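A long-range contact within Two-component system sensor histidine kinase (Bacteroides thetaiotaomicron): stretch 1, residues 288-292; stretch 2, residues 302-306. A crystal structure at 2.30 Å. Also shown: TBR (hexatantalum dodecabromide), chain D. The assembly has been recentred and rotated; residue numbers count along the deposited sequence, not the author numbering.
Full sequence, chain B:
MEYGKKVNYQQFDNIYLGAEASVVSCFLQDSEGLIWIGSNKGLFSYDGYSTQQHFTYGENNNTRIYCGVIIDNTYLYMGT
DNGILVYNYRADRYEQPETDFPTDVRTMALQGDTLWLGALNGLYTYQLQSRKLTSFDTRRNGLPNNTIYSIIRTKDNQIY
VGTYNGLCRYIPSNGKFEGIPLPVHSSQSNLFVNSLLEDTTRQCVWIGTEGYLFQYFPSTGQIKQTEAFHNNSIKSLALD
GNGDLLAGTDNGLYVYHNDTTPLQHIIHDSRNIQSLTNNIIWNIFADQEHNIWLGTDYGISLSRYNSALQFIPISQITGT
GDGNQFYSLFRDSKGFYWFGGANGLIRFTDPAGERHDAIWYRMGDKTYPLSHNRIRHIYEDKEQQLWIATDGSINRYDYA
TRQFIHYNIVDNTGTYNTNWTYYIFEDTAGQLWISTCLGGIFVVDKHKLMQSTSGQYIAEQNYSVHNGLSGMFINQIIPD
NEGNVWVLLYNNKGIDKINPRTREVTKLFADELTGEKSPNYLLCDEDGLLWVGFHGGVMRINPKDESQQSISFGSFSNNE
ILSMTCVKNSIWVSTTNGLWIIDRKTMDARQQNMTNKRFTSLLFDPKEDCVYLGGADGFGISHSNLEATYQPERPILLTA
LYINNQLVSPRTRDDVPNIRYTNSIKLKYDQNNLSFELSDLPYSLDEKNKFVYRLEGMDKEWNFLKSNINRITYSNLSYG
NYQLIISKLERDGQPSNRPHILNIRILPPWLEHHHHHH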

# COMPACT_ATOMS: atom_id res chain seq x y z
N GLN B 288 -17.85 -5.70 -2.95
CA GLN B 288 -16.85 -5.26 -1.95
C GLN B 288 -17.07 -5.84 -0.54
O GLN B 288 -16.17 -5.83 0.28
CB GLN B 288 -16.80 -3.73 -1.89
CG GLN B 288 -16.04 -3.11 -3.08
CD GLN B 288 -14.55 -3.56 -3.12
OE1 GLN B 288 -13.93 -3.84 -2.07
NE2 GLN B 288 -13.99 -3.64 -4.32
N GLU B 289 -18.28 -6.31 -0.26
CA GLU B 289 -18.58 -6.90 1.04
C GLU B 289 -18.61 -8.42 0.94
O GLU B 289 -19.07 -9.07 1.89
CB GLU B 289 -19.93 -6.44 1.53
CG GLU B 289 -19.91 -5.10 2.17
CD GLU B 289 -21.34 -4.56 2.49
OE1 GLU B 289 -22.34 -4.92 1.79
OE2 GLU B 289 -21.45 -3.76 3.44
N HIS B 290 -18.19 -8.95 -0.22
CA HIS B 290 -18.15 -10.36 -0.51
C HIS B 290 -19.53 -11.00 -0.67
O HIS B 290 -19.64 -12.25 -0.69
CB HIS B 290 -17.37 -11.13 0.59
CG HIS B 290 -16.07 -10.51 0.97
ND1 HIS B 290 -15.02 -10.38 0.08
CD2 HIS B 290 -15.64 -9.95 2.14
CE1 HIS B 290 -14.00 -9.78 0.67
NE2 HIS B 290 -14.35 -9.51 1.92
N ASN B 291 -20.59 -10.20 -0.76
CA ASN B 291 -21.88 -10.80 -1.15
C ASN B 291 -21.69 -11.29 -2.59
O ASN B 291 -20.99 -10.64 -3.36
CB ASN B 291 -23.02 -9.77 -1.11
CG ASN B 291 -23.17 -9.12 0.24
OD1 ASN B 291 -23.21 -9.80 1.26
ND2 ASN B 291 -23.20 -7.80 0.27
N ILE B 292 -22.32 -12.40 -2.95
CA ILE B 292 -22.30 -12.96 -4.30
C ILE B 292 -23.62 -12.64 -5.00
O ILE B 292 -24.68 -13.05 -4.54
CB ILE B 292 -22.27 -14.47 -4.18
CG1 ILE B 292 -21.02 -14.92 -3.40
CG2 ILE B 292 -22.39 -15.15 -5.52
CD1 ILE B 292 -19.68 -14.30 -3.89
TA1 TBR D . -15.52 -0.60 2.04
TA2 TBR D . -18.21 -0.27 1.60
TA3 TBR D . -17.02 0.78 3.98
TA4 TBR D . -17.96 2.49 1.93
TA5 TBR D . -15.22 2.13 2.36
TA6 TBR D . -16.38 1.05 0.08
BR1 TBR D . -17.08 -2.67 1.72
BR2 TBR D . -15.39 -1.23 4.56
BR3 TBR D . -13.22 0.45 2.50
BR4 TBR D . -14.53 -0.73 -0.35
BR5 TBR D . -19.10 -0.82 3.97
BR6 TBR D . -15.20 2.33 4.98
BR7 TBR D . -16.31 4.49 2.28
BR8 TBR D . -17.83 3.13 -0.58
BR9 TBR D . -20.25 1.36 1.43
BRA TBR D . -18.66 2.78 4.44
BRB TBR D . -14.38 2.70 -0.03
BRC TBR D . -18.21 -0.51 -0.96
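Stretch 2 302-306: LSRYN

The most distinctive feature of this contact is a side chain that takes over where backbone pairing stops: the carboxamide oxygen of Asn291 accepts a hydrogen bond from the backbone of Tyr305, with Asn291 OD1 2.9 Å from Tyr305 N and an almost linear N-H...O angle of 170°. Next to this bond the two segments meet in a single antiparallel bridge, Ile292 with Ser303. The two residues form a hydrogen-bonded pair, in which Ser303 N donates to Ile292 O at 2.8 Å and Ile292 N donates to Ser303 O at 3.1 Å, holding their CA atoms 5.1 Å apart. Their side chains lie on the same face of the sheet, CB to CB at 4.1 Å.

Stretch 2 enters as a strand through Leu302 and Ser303 and continues in an extended, non-regular conformation, with phi/psi of -71/141° at Arg304 and -82/130° at Tyr305. The touching parts, CA 289 to 292 and CA 302 to 305, run in roughly opposed but oblique directions, 134° apart. Stretch 1 reaches the bridge through a loop in which His290 has a positive phi of 71°. Beside the bridge, Asn291 CA approaches Ser303 O at 3.5 Å in a CA-H...O contact, while Asn291 CB packs against Leu302 CD1 at 3.9 Å. Arg304 points away overall, though its CB still touches stretch 1, Arg304 CB lying 4.1 Å from Asn291 OD1.

Tyr305 points toward stretch 1 and packs on Glu289 and His290. Its CB lies 3.6 Å from Glu289 O and 3.7 Å from His290 O. His290 CB sits over one face of the tyrosine ring, 4.0 Å from the centroid, so the aliphatic carbon makes a CH-pi contact. The imidazole then presents its edge to the face of Tyr305, with centroids 5.4 Å apart and planes inclined at 65°. Gln288 and Asn306 lie beyond the contact.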

# COMPACT_ATOMS: atom_id res chain seq x y z
N LEU B 302 -29.30 -13.25 -4.68
CA LEU B 302 -28.25 -12.56 -3.92
C LEU B 302 -27.89 -13.45 -2.76
O LEU B 302 -28.77 -13.87 -2.01
CB LEU B 302 -28.76 -11.21 -3.42
CG LEU B 302 -28.01 -10.53 -2.26
CD1 LEU B 302 -26.55 -10.34 -2.57
CD2 LEU B 302 -28.65 -9.14 -1.92
N SER B 303 -26.62 -13.73 -2.58
CA SER B 303 -26.22 -14.56 -1.45
C SER B 303 -25.40 -13.69 -0.44
O SER B 303 -24.26 -13.30 -0.69
CB SER B 303 -25.43 -15.77 -2.00
OG SER B 303 -24.71 -16.44 -1.00
N ARG B 304 -26.01 -13.36 0.68
CA ARG B 304 -25.36 -12.51 1.63
C ARG B 304 -24.17 -13.22 2.34
O ARG B 304 -24.22 -14.44 2.68
CB ARG B 304 -26.34 -12.04 2.64
CG ARG B 304 -27.35 -11.09 2.10
CD ARG B 304 -28.37 -10.85 3.16
NE ARG B 304 -29.21 -9.76 2.73
CZ ARG B 304 -30.38 -9.94 2.15
NH1 ARG B 304 -30.83 -11.19 1.96
NH2 ARG B 304 -31.10 -8.87 1.76
N TYR B 305 -23.12 -12.43 2.54
CA TYR B 305 -21.94 -12.92 3.24
C TYR B 305 -22.09 -12.88 4.77
O TYR B 305 -22.49 -11.86 5.37
CB TYR B 305 -20.70 -12.15 2.81
CG TYR B 305 -19.45 -12.82 3.26
CD1 TYR B 305 -19.08 -14.08 2.76
CD2 TYR B 305 -18.62 -12.22 4.22
CE1 TYR B 305 -17.94 -14.72 3.17
CE2 TYR B 305 -17.43 -12.88 4.65
CZ TYR B 305 -17.12 -14.12 4.12
OH TYR B 305 -15.99 -14.79 4.52
N ASN B 306 -21.77 -14.03 5.38
CA ASN B 306 -21.63 -14.16 6.84
C ASN B 306 -20.19 -14.46 7.18
O ASN B 306 -19.54 -15.25 6.49
CB ASN B 306 -22.51 -15.29 7.42
CG ASN B 306 -22.67 -15.19 8.94
OD1 ASN B 306 -22.97 -14.11 9.46
ND2 ASN B 306 -22.49 -16.32 9.66